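Local coordinates for heme-binding protein A / AI-2 binding protein A (Helicobacter pylori SS1, PDB 6OFQ), which probably delivers short peptides to an ABC transporter as its periplasmic substrate-binding protein, and is held here with the peptide STSA, at residues Lys117-Ser122 / Tyr162-Thr167; Ser82-Pro87 / Thr93-Lys98; Ala426-Asp431 / Tyr440-Lys445; Thr73-Ala78 / Pro174-Leu179. All blocks are in the same frame, centred on the assembly; numbering follows the deposited sequence. Where two conformers were deposited one is given.

Contact 1: Lys117-Ser122 / Tyr162-Thr167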
# COMPACT_ATOMS: atom_id res chain seq x y z
N LYS A 117 -1.85 14.31 -23.20
CA LYS A 117 -1.33 15.36 -22.34
C LYS A 117 -1.58 15.13 -20.84
O LYS A 117 -0.83 15.62 -20.02
CB LYS A 117 -1.87 16.74 -22.73
CG LYS A 117 -3.32 17.04 -22.41
CD LYS A 117 -3.62 18.49 -22.79
CE LYS A 117 -4.95 18.97 -22.24
NZ LYS A 117 -5.34 20.32 -22.75
N ASP A 118 -2.61 14.35 -20.53
CA ASP A 118 -2.94 14.06 -19.14
C ASP A 118 -1.96 13.02 -18.60
O ASP A 118 -1.58 13.06 -17.43
CB ASP A 118 -4.36 13.56 -18.99
CG ASP A 118 -5.37 14.55 -19.59
OD1 ASP A 118 -5.26 15.67 -19.03
OD2 ASP A 118 -6.21 14.16 -20.43
N VAL A 119 -1.52 12.10 -19.45
CA VAL A 119 -0.46 11.15 -19.08
C VAL A 119 0.85 11.89 -18.82
O VAL A 119 1.52 11.68 -17.84
CB VAL A 119 -0.33 10.02 -20.09
CG1 VAL A 119 0.70 9.01 -19.65
CG2 VAL A 119 -1.66 9.34 -20.38
N LEU A 120 1.25 12.74 -19.78
CA LEU A 120 2.42 13.58 -19.63
C LEU A 120 2.32 14.37 -18.36
O LEU A 120 3.26 14.40 -17.59
CB LEU A 120 2.64 14.51 -20.84
CG LEU A 120 2.95 13.85 -22.18
CD1 LEU A 120 3.27 14.96 -23.19
CD2 LEU A 120 4.15 12.93 -22.02
N PHE A 121 1.20 15.05 -18.10
CA PHE A 121 1.16 15.81 -16.86
C PHE A 121 1.36 14.96 -15.61
O PHE A 121 2.15 15.27 -14.72
CB PHE A 121 -0.22 16.45 -16.75
CG PHE A 121 -0.48 17.12 -15.39
CD1 PHE A 121 0.28 18.19 -14.94
CD2 PHE A 121 -1.41 16.57 -14.53
CE1 PHE A 121 0.05 18.78 -13.72
CE2 PHE A 121 -1.60 17.14 -13.27
CZ PHE A 121 -0.85 18.19 -12.87
N SER A 122 0.69 13.82 -15.59
CA SER A 122 0.65 12.98 -14.39
C SER A 122 2.00 12.38 -14.04
O SER A 122 2.31 12.23 -12.88
CB SER A 122 -0.41 11.90 -14.58
OG SER A 122 -1.71 12.46 -14.71
N TYR A 162 -3.30 10.28 -28.72
CA TYR A 162 -3.78 9.02 -28.14
C TYR A 162 -2.68 7.96 -28.10
O TYR A 162 -2.97 6.79 -28.01
CB TYR A 162 -5.02 8.47 -28.86
CG TYR A 162 -6.14 9.45 -28.76
CD1 TYR A 162 -6.84 9.68 -27.58
CD2 TYR A 162 -6.46 10.19 -29.91
CE1 TYR A 162 -7.89 10.61 -27.55
CE2 TYR A 162 -7.52 11.08 -29.88
CZ TYR A 162 -8.19 11.30 -28.70
OH TYR A 162 -9.26 12.18 -28.78
N THR A 163 -1.44 8.42 -28.07
CA THR A 163 -0.29 7.47 -28.07
C THR A 163 0.85 8.01 -27.20
O THR A 163 1.38 9.09 -27.41
CB THR A 163 0.24 7.20 -29.53
OG1 THR A 163 -0.86 6.95 -30.39
CG2 THR A 163 1.21 6.00 -29.54
N ILE A 164 1.22 7.17 -26.22
CA ILE A 164 2.31 7.46 -25.33
C ILE A 164 3.43 6.43 -25.46
O ILE A 164 3.17 5.24 -25.47
CB ILE A 164 1.81 7.52 -23.85
CG1 ILE A 164 0.98 8.80 -23.57
CG2 ILE A 164 3.00 7.42 -22.91
CD1 ILE A 164 1.83 10.02 -23.34
N ARG A 165 4.66 6.90 -25.60
CA ARG A 165 5.82 5.99 -25.69
C ARG A 165 6.81 6.27 -24.56
O ARG A 165 7.25 7.41 -24.38
CB ARG A 165 6.55 6.15 -27.02
CG ARG A 165 7.80 5.28 -27.11
CD ARG A 165 8.33 5.20 -28.53
NE ARG A 165 7.44 4.33 -29.32
CZ ARG A 165 7.39 4.26 -30.66
NH1 ARG A 165 8.11 5.04 -31.44
NH2 ARG A 165 6.54 3.44 -31.22
N PHE A 166 7.10 5.24 -23.76
CA PHE A 166 8.15 5.28 -22.76
C PHE A 166 9.37 4.60 -23.28
O PHE A 166 9.25 3.53 -23.92
CB PHE A 166 7.72 4.47 -21.50
CG PHE A 166 6.56 5.04 -20.72
CD1 PHE A 166 6.76 5.92 -19.65
CD2 PHE A 166 5.30 4.62 -21.03
CE1 PHE A 166 5.67 6.42 -18.94
CE2 PHE A 166 4.21 5.08 -20.31
CZ PHE A 166 4.41 6.01 -19.30
N THR A 167 10.51 5.27 -23.12
CA THR A 167 11.78 4.60 -23.35
C THR A 167 12.50 4.52 -22.03
O THR A 167 12.58 5.51 -21.29
CB THR A 167 12.62 5.42 -24.37
OG1 THR A 167 11.84 5.58 -25.57
CG2 THR A 167 13.95 4.71 -24.63
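Ile164 of strand 163-168 reaches up from a five-stranded antiparallel sheet to meet Val119 and Leu120 on helix 116-127, a small worked example of how a helix is laid over a sheet by a few branched apolar side chains. In peptide-binding members of this family such a sheet belongs to an extra lobe, and the arrangement here is consistent with that. The isoleucine can be followed outward from the backbone. Its CB already points at the helix, and CG1 continues the approach, lying anti to the carbonyl carbon (chi1 -72°). CG1 stands 3.9 Å from Val119 CB and also 3.9 Å from Val119 CG1, while Val119 CG2 is a little farther off. The chain then bends at chi2 (-80°), which places the terminal methyl between two residues of the helix: CD1 is 3.9 Å from Val119 CB and 3.9 Å from Leu120 CD2. Val119 and Ile164 run past one another in opposite senses, side by side, whereas Leu120 slants across the isoleucine and comes closest through its CD2 branch, with CG a little behind. No polar atom joins the two segments. Neighbouring strands widen the same floor: Val119 and Ile164 both touch Leu96, and Leu120 packs on Ile156 and Ala158. On the helix itself, Ser122 doubles the hold on one carbonyl, for its N and its OG approach Asp118 O from opposite faces of the carbonyl plane, the hydroxyl donating at 2.8 Å from Ser122 OG to Asp118 O.

Contact 2: Ser82-Pro87 / Thr93-Lys98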
# COMPACT_ATOMS: atom_id res chain seq x y z
N SER A 82 -4.39 -0.98 -25.56
CA SER A 82 -3.39 -1.98 -25.96
C SER A 82 -2.00 -1.36 -25.88
O SER A 82 -1.82 -0.16 -25.66
CB SER A 82 -3.68 -2.47 -27.38
OG SER A 82 -3.35 -1.45 -28.27
N TRP A 83 -1.01 -2.26 -26.02
CA TRP A 83 0.35 -1.76 -25.89
C TRP A 83 1.27 -2.76 -26.55
O TRP A 83 0.93 -3.92 -26.74
CB TRP A 83 0.80 -1.54 -24.43
CG TRP A 83 0.53 -2.70 -23.51
CD1 TRP A 83 1.38 -3.73 -23.23
CD2 TRP A 83 -0.66 -2.95 -22.77
NE1 TRP A 83 0.79 -4.61 -22.36
CE2 TRP A 83 -0.46 -4.14 -22.06
CE3 TRP A 83 -1.87 -2.27 -22.63
CZ2 TRP A 83 -1.44 -4.71 -21.26
CZ3 TRP A 83 -2.82 -2.84 -21.84
CH2 TRP A 83 -2.61 -4.03 -21.19
N ASP A 84 2.42 -2.23 -26.93
CA ASP A 84 3.49 -3.05 -27.50
C ASP A 84 4.77 -2.80 -26.75
O ASP A 84 5.11 -1.63 -26.47
CB ASP A 84 3.64 -2.67 -28.97
CG ASP A 84 2.30 -2.77 -29.75
OD1 ASP A 84 2.01 -3.92 -30.14
OD2 ASP A 84 1.70 -1.72 -30.06
N ILE A 85 5.56 -3.84 -26.50
CA ILE A 85 6.79 -3.74 -25.75
C ILE A 85 7.89 -4.31 -26.62
O ILE A 85 7.73 -5.41 -27.16
CB ILE A 85 6.73 -4.59 -24.44
CG1 ILE A 85 5.52 -4.18 -23.60
CG2 ILE A 85 7.98 -4.25 -23.67
CD1 ILE A 85 5.22 -5.03 -22.39
N SER A 86 8.95 -3.53 -26.83
CA SER A 86 10.04 -4.05 -27.63
C SER A 86 10.71 -5.24 -26.94
O SER A 86 10.70 -5.39 -25.71
CB SER A 86 11.00 -2.92 -27.94
OG SER A 86 11.60 -2.45 -26.71
N PRO A 87 11.34 -6.10 -27.75
CA PRO A 87 11.79 -7.37 -27.21
C PRO A 87 13.04 -7.28 -26.36
O PRO A 87 13.39 -8.30 -25.72
CB PRO A 87 11.99 -8.28 -28.43
CG PRO A 87 12.26 -7.29 -29.52
CD PRO A 87 11.37 -6.14 -29.24
N THR A 93 5.02 1.18 -25.90
CA THR A 93 4.12 2.10 -26.60
C THR A 93 2.67 1.76 -26.23
O THR A 93 2.24 0.62 -26.39
CB THR A 93 4.27 1.98 -28.12
OG1 THR A 93 5.64 2.22 -28.49
CG2 THR A 93 3.47 3.04 -28.79
N PHE A 94 1.99 2.76 -25.66
CA PHE A 94 0.60 2.61 -25.19
C PHE A 94 -0.36 3.36 -26.10
O PHE A 94 -0.15 4.53 -26.42
CB PHE A 94 0.45 3.14 -23.75
CG PHE A 94 1.14 2.25 -22.75
CD1 PHE A 94 0.49 1.17 -22.14
CD2 PHE A 94 2.47 2.48 -22.41
CE1 PHE A 94 1.16 0.31 -21.29
CE2 PHE A 94 3.16 1.65 -21.55
CZ PHE A 94 2.49 0.56 -21.03
N HIS A 95 -1.38 2.62 -26.52
CA HIS A 95 -2.44 3.17 -27.33
C HIS A 95 -3.57 3.54 -26.37
O HIS A 95 -4.13 2.65 -25.73
CB HIS A 95 -2.85 2.10 -28.38
CG HIS A 95 -1.69 1.54 -29.16
ND1 HIS A 95 -1.12 2.29 -30.17
CD2 HIS A 95 -0.86 0.48 -28.98
CE1 HIS A 95 -0.05 1.66 -30.63
NE2 HIS A 95 0.13 0.56 -29.94
N LEU A 96 -3.96 4.80 -26.34
CA LEU A 96 -4.84 5.32 -25.32
C LEU A 96 -6.28 5.15 -25.79
O LEU A 96 -6.61 5.27 -27.01
CB LEU A 96 -4.49 6.75 -24.98
CG LEU A 96 -3.06 7.06 -24.54
CD1 LEU A 96 -2.96 8.51 -24.17
CD2 LEU A 96 -2.66 6.17 -23.35
N ARG A 97 -7.15 4.86 -24.83
CA ARG A 97 -8.58 4.79 -25.04
C ARG A 97 -9.15 6.16 -25.42
O ARG A 97 -8.77 7.16 -24.78
CB ARG A 97 -9.26 4.34 -23.72
CG ARG A 97 -10.69 3.83 -23.87
CD ARG A 97 -11.15 3.30 -22.50
NE ARG A 97 -10.40 2.10 -22.11
CZ ARG A 97 -10.68 0.85 -22.43
NH1 ARG A 97 -11.67 0.50 -23.25
NH2 ARG A 97 -9.85 -0.13 -22.03
N LYS A 98 -9.97 6.18 -26.47
CA LYS A 98 -10.62 7.42 -26.92
C LYS A 98 -12.01 7.51 -26.32
O LYS A 98 -12.66 6.53 -25.98
CB LYS A 98 -10.69 7.36 -28.46
CG LYS A 98 -9.32 7.34 -29.14
CD LYS A 98 -9.55 7.39 -30.65
CE LYS A 98 -8.23 7.29 -31.39
NZ LYS A 98 -8.53 7.49 -32.82
O HOH W 1 6.90 -0.23 -28.42
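Ser82, Trp83 and Asp84 run antiparallel to Thr93, Phe94 and His95 as the two arms of a beta hairpin, and the contact illustrates how one strand pair can carry different chemistry on its two faces. Backbone bonds set the register. Ser82 with His95 and Asp84 with Thr93 are hydrogen-bonded pairs. Thr93 N gives to Asp84 O at 2.9 Å, Asp84 N returns a bond to Thr93 O, and His95 N gives to Ser82 O. Trp83 and Phe94 form the non-hydrogen-bonded pair between them, where Trp83 CA approaches Thr93 O to 3.1 Å in a CA-H...O contact.

Polar side chains occupy the face of Ser82, Asp84, Thr93 and His95. His95 NE2 donates to Asp84 OD2 at 2.8 Å, nearly in the plane of the imidazole, with the carboxylate turned steeply (78°) against the ring. Asp84 CG lies anti to its carbonyl carbon (chi1 -54°), as His95 CG does in its own residue, and this brings OD2 to the imidazole. Ser82 OG sits 3.2 Å from His95 CD2. One water joins Thr93 OG1 to Asp84 O, donating to the carbonyl, while Arg165 NE bonds to the same hydroxyl.

The other face carries the apolar pair Trp83 and Phe94. Trp83 CB lies 3.6 Å from Phe94 CD1, and the indole and phenyl planes meet obliquely at 38°. The hairpin stands within the five-stranded sheet, with strand 163-168 bonded along the far side of strand 91-96; Leu176 of helix 175-178 and Val66 of strand 66-68 pack against both Trp83 and Phe94.

Contact 3: Ala426-Asp431 / Tyr440-Lys445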
# COMPACT_ATOMS: atom_id res chain seq x y z
N ALA A 426 5.46 -1.66 11.23
CA ALA A 426 5.39 -1.33 9.83
C ALA A 426 4.52 -2.41 9.19
O ALA A 426 4.46 -3.56 9.66
CB ALA A 426 6.78 -1.43 9.22
N GLY A 427 3.88 -2.11 8.09
CA GLY A 427 3.10 -3.08 7.34
C GLY A 427 3.04 -2.63 5.89
O GLY A 427 3.07 -1.45 5.52
N TRP A 428 2.77 -3.63 5.06
CA TRP A 428 2.64 -3.43 3.62
C TRP A 428 1.65 -4.41 3.02
O TRP A 428 1.64 -5.62 3.36
CB TRP A 428 3.96 -3.67 2.91
CG TRP A 428 4.07 -3.22 1.49
CD1 TRP A 428 4.16 -4.01 0.37
CD2 TRP A 428 4.25 -1.88 1.06
NE1 TRP A 428 4.40 -3.24 -0.73
CE2 TRP A 428 4.45 -1.92 -0.33
CE3 TRP A 428 4.24 -0.64 1.72
CZ2 TRP A 428 4.61 -0.77 -1.08
CZ3 TRP A 428 4.44 0.48 0.97
CH2 TRP A 428 4.66 0.41 -0.40
N MET A 429 0.80 -3.90 2.17
CA MET A 429 -0.06 -4.70 1.29
C MET A 429 0.54 -4.58 -0.10
O MET A 429 0.81 -3.48 -0.61
CB MET A 429 -1.43 -4.03 1.28
CG MET A 429 -2.37 -4.52 0.20
SD MET A 429 -2.74 -6.29 0.35
CE MET A 429 -3.56 -6.62 -1.22
N ALA A 430 0.77 -5.73 -0.73
CA ALA A 430 1.22 -5.74 -2.12
C ALA A 430 0.41 -4.82 -2.99
O ALA A 430 -0.81 -4.90 -3.02
CB ALA A 430 1.19 -7.14 -2.71
N ASP A 431 1.12 -4.03 -3.80
CA ASP A 431 0.50 -3.31 -4.90
C ASP A 431 0.38 -4.14 -6.16
O ASP A 431 -0.49 -3.89 -6.98
CB ASP A 431 1.25 -2.00 -5.22
CG ASP A 431 1.43 -1.15 -3.97
OD1 ASP A 431 0.38 -0.79 -3.34
OD2 ASP A 431 2.61 -0.88 -3.61
N TYR A 440 12.45 -4.18 -3.30
CA TYR A 440 13.10 -2.97 -3.79
C TYR A 440 12.45 -1.73 -3.22
O TYR A 440 13.12 -0.79 -2.72
CB TYR A 440 13.14 -2.93 -5.32
CG TYR A 440 14.17 -1.93 -5.84
CD1 TYR A 440 15.49 -2.33 -5.84
CD2 TYR A 440 13.85 -0.66 -6.23
CE1 TYR A 440 16.50 -1.47 -6.25
CE2 TYR A 440 14.87 0.21 -6.68
CZ TYR A 440 16.16 -0.26 -6.65
OH TYR A 440 17.28 0.51 -7.09
N THR A 441 11.13 -1.71 -3.19
CA THR A 441 10.45 -0.50 -2.76
C THR A 441 10.68 -0.21 -1.29
O THR A 441 10.63 0.95 -0.89
CB THR A 441 8.97 -0.69 -3.06
OG1 THR A 441 8.84 -0.96 -4.46
CG2 THR A 441 8.10 0.56 -2.78
N LEU A 442 10.84 -1.26 -0.46
CA LEU A 442 10.93 -1.09 1.00
C LEU A 442 12.30 -1.31 1.58
O LEU A 442 12.56 -0.91 2.72
CB LEU A 442 9.94 -1.99 1.78
CG LEU A 442 8.53 -1.93 1.22
CD1 LEU A 442 7.68 -2.99 1.93
CD2 LEU A 442 7.86 -0.57 1.33
N TRP A 443 13.18 -2.01 0.88
CA TRP A 443 14.42 -2.49 1.47
C TRP A 443 15.72 -2.17 0.73
O TRP A 443 16.81 -2.60 1.11
CB TRP A 443 14.36 -4.01 1.75
CG TRP A 443 13.20 -4.43 2.67
CD1 TRP A 443 11.98 -4.91 2.30
CD2 TRP A 443 13.18 -4.31 4.10
NE1 TRP A 443 11.18 -5.10 3.41
CE2 TRP A 443 11.91 -4.71 4.53
CE3 TRP A 443 14.13 -3.90 5.04
CZ2 TRP A 443 11.58 -4.74 5.87
CZ3 TRP A 443 13.76 -3.94 6.39
CH2 TRP A 443 12.52 -4.35 6.78
N SER A 444 15.60 -1.44 -0.38
CA SER A 444 16.78 -1.13 -1.20
C SER A 444 17.51 0.14 -0.75
O SER A 444 16.91 1.04 -0.11
CB SER A 444 16.44 -1.00 -2.69
OG SER A 444 15.61 0.10 -2.90
N LYS A 445 18.75 0.29 -1.22
CA LYS A 445 19.41 1.58 -1.06
C LYS A 445 18.68 2.71 -1.74
O LYS A 445 18.61 3.80 -1.16
CB LYS A 445 20.84 1.50 -1.53
CG LYS A 445 21.69 0.74 -0.54
CD LYS A 445 23.09 0.47 -1.06
CE LYS A 445 23.77 1.84 -1.18
NZ LYS A 445 25.25 1.78 -1.11
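Leu442 lays its two methyl groups along the indole of Trp428, so that a single aliphatic fork serves both rings. The apolar part comes first. CD2 sits over the six-membered ring, 3.6 Å from its centroid and 11° off the normal, a CH-pi contact. CD1 comes from the same side to the five-membered ring, 3.6 Å from Trp428 CG. Thr441 adds its methyl more remotely, CG2 standing 4.1 Å from Trp428 CZ2. Chi1 (-167°) puts Trp428 CG anti to the backbone N and directs the indole at the helix, while chi2 (-111°) turns its flat side to the leucine.

No hydrogen bond crosses the contact; the polar atoms find partners elsewhere. Trp428 NE1 is satisfied by Asn437 OD1, which also accepts from Asp431 N. In the helical segment Ser444 OG donates to Tyr440 O at 2.7 Å, in the carbonyl plane and on a lone pair. Its oxygen also lies over the centre of the Tyr440 ring and caps Ala447 N at the start of helix 445-449.

Helix 436-443 thus packs on strand 423-429, which it follows in the chain: a strand-loop-helix unit of the alpha/beta kind characteristic of type II periplasmic binding proteins.

Contact 4: Thr73-Ala78 / Pro174-Leu179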
# COMPACT_ATOMS: atom_id res chain seq x y z
N THR A 73 -4.45 -10.48 -9.38
CA THR A 73 -3.21 -9.74 -9.64
C THR A 73 -2.86 -9.69 -11.12
O THR A 73 -1.72 -9.39 -11.48
CB THR A 73 -2.04 -10.32 -8.82
OG1 THR A 73 -1.73 -11.61 -9.33
CG2 THR A 73 -2.43 -10.40 -7.32
N GLU A 74 -3.85 -9.93 -11.97
CA GLU A 74 -3.67 -9.98 -13.41
C GLU A 74 -3.84 -8.63 -14.07
O GLU A 74 -4.85 -7.94 -13.87
CB GLU A 74 -4.74 -10.93 -14.01
CG GLU A 74 -4.67 -12.38 -13.55
CD GLU A 74 -5.90 -13.20 -13.93
OE1 GLU A 74 -6.77 -12.79 -14.75
OE2 GLU A 74 -5.90 -14.33 -13.41
N ILE A 75 -2.91 -8.21 -14.92
CA ILE A 75 -2.94 -6.97 -15.67
C ILE A 75 -3.99 -7.04 -16.76
O ILE A 75 -4.04 -8.05 -17.49
CB ILE A 75 -1.56 -6.62 -16.21
CG1 ILE A 75 -0.55 -6.47 -15.07
CG2 ILE A 75 -1.61 -5.41 -17.14
CD1 ILE A 75 0.87 -6.38 -15.56
N GLU A 76 -4.78 -5.99 -16.92
CA GLU A 76 -5.72 -5.91 -18.03
C GLU A 76 -5.75 -4.45 -18.50
O GLU A 76 -5.25 -3.54 -17.81
CB GLU A 76 -7.13 -6.39 -17.64
CG GLU A 76 -7.80 -5.48 -16.60
CD GLU A 76 -9.15 -5.97 -16.12
OE1 GLU A 76 -9.57 -7.03 -16.64
OE2 GLU A 76 -9.79 -5.25 -15.30
N PRO A 77 -6.32 -4.17 -19.67
CA PRO A 77 -6.34 -2.79 -20.16
C PRO A 77 -7.16 -1.80 -19.33
O PRO A 77 -8.03 -2.23 -18.60
CB PRO A 77 -6.89 -2.90 -21.56
CG PRO A 77 -6.51 -4.31 -21.92
CD PRO A 77 -6.78 -5.10 -20.70
N ALA A 78 -6.74 -0.54 -19.33
CA ALA A 78 -7.49 0.50 -18.61
C ALA A 78 -7.46 1.72 -19.53
O ALA A 78 -8.09 1.67 -20.58
CB ALA A 78 -6.95 0.74 -17.21
N PRO A 174 9.32 -5.26 -13.68
CA PRO A 174 8.05 -4.77 -13.07
C PRO A 174 7.38 -3.62 -13.73
O PRO A 174 6.29 -3.24 -13.30
CB PRO A 174 8.48 -4.33 -11.66
CG PRO A 174 9.83 -4.92 -11.46
CD PRO A 174 10.47 -5.03 -12.78
N PHE A 175 7.93 -3.04 -14.80
CA PHE A 175 7.42 -1.75 -15.28
C PHE A 175 5.96 -1.80 -15.68
O PHE A 175 5.20 -0.89 -15.31
CB PHE A 175 8.30 -1.23 -16.45
CG PHE A 175 8.05 0.23 -16.83
CD1 PHE A 175 8.37 1.25 -15.97
CD2 PHE A 175 7.34 0.52 -18.00
CE1 PHE A 175 8.11 2.56 -16.37
CE2 PHE A 175 7.06 1.82 -18.39
CZ PHE A 175 7.42 2.82 -17.54
N LEU A 176 5.51 -2.80 -16.43
CA LEU A 176 4.13 -2.84 -16.85
C LEU A 176 3.21 -2.88 -15.65
O LEU A 176 2.24 -2.10 -15.60
CB LEU A 176 3.85 -4.01 -17.78
CG LEU A 176 2.46 -4.06 -18.39
CD1 LEU A 176 2.17 -2.94 -19.34
CD2 LEU A 176 2.26 -5.42 -19.04
N ALA A 177 3.50 -3.72 -14.65
CA ALA A 177 2.66 -3.80 -13.46
C ALA A 177 2.71 -2.51 -12.64
O ALA A 177 1.69 -2.02 -12.12
CB ALA A 177 3.15 -4.95 -12.58
N ASN A 178 3.86 -1.84 -12.66
CA ASN A 178 4.04 -0.57 -11.98
C ASN A 178 3.00 0.46 -12.46
O ASN A 178 2.48 1.34 -11.73
CB ASN A 178 5.41 0.06 -12.10
CG ASN A 178 6.47 -0.70 -11.37
OD1 ASN A 178 6.22 -1.51 -10.48
ND2 ASN A 178 7.68 -0.37 -11.78
N LEU A 179 2.77 0.43 -13.78
CA LEU A 179 1.86 1.39 -14.42
C LEU A 179 0.45 1.19 -13.96
O LEU A 179 -0.41 2.04 -14.26
CB LEU A 179 1.91 1.29 -15.97
CG LEU A 179 3.31 1.55 -16.51
CD1 LEU A 179 3.19 1.38 -18.04
CD2 LEU A 179 3.76 2.91 -16.14
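No flat group crosses the contact where Ile75 meets Leu176 and Ala177; the aromatic ring of the helical segment, Phe175, lies on another side of the turn. One face of that ring receives Leu179 CG, 4.2 Å above the plane and displaced toward the rim, and the ring packs edge-to-face with Tyr92 and with Phe166. Against the strand, by contrast, everything passes through one methyl. Ile75 CB points toward the helix, CG1 stands anti to the carbonyl carbon, and the extended chain (chi2 169°) carries CD1 end-on to the turn. There it lies 3.8 Å from Ala177 CA and 3.8 Å from Ala177 N, touching backbone as much as side chain, while Ala177 CB is 4.0 Å from it. Leu176 meets the same methyl with CD2, 3.9 Å from Ile75 CD1, and with CG just behind. The short side chain of Ala177 is consistent with the close approach of the isoleucine tip to the helix backbone.

The turn is held from within, Asn178 N giving to Pro174 O at 2.9 Å. Around the meeting point, Ile75 also rests on Val66 and Phe68 of strand 66-68, and Ala177 touches Ile432, from the loop that follows strand 423-429. The contact joins strand 75-85 to helix 175-178 near the surface. With neither charge nor hydrogen bond across it, the pairing rests on shape and on dispersion forces; with no directional bond, the contact itself probably sets little of the mutual orientation.

How the contacts relate
Contacts 1 and 3 are buried, contact 2 is partly so, and contact 4 lies at the surface. Contacts 1, 2 and 4 all reach the five-stranded antiparallel sheet: strands 91-96 and 163-168 are neighbours in it, and contacts 2 and 4 both use strand 75-85, so this group forms one continuous patch. Contact 3 belongs to the seven-stranded mixed sheet; its centre is about 27 Å from that of contact 1, though its nearest atoms come within about 6 Å of contact 4. Strand pairing brings hydrogen bonds and a polar face in contact 2, whereas the three helix-to-strand contacts are joined without hydrogen bonds or charges, by apolar packing, with an aromatic face added in contact 3.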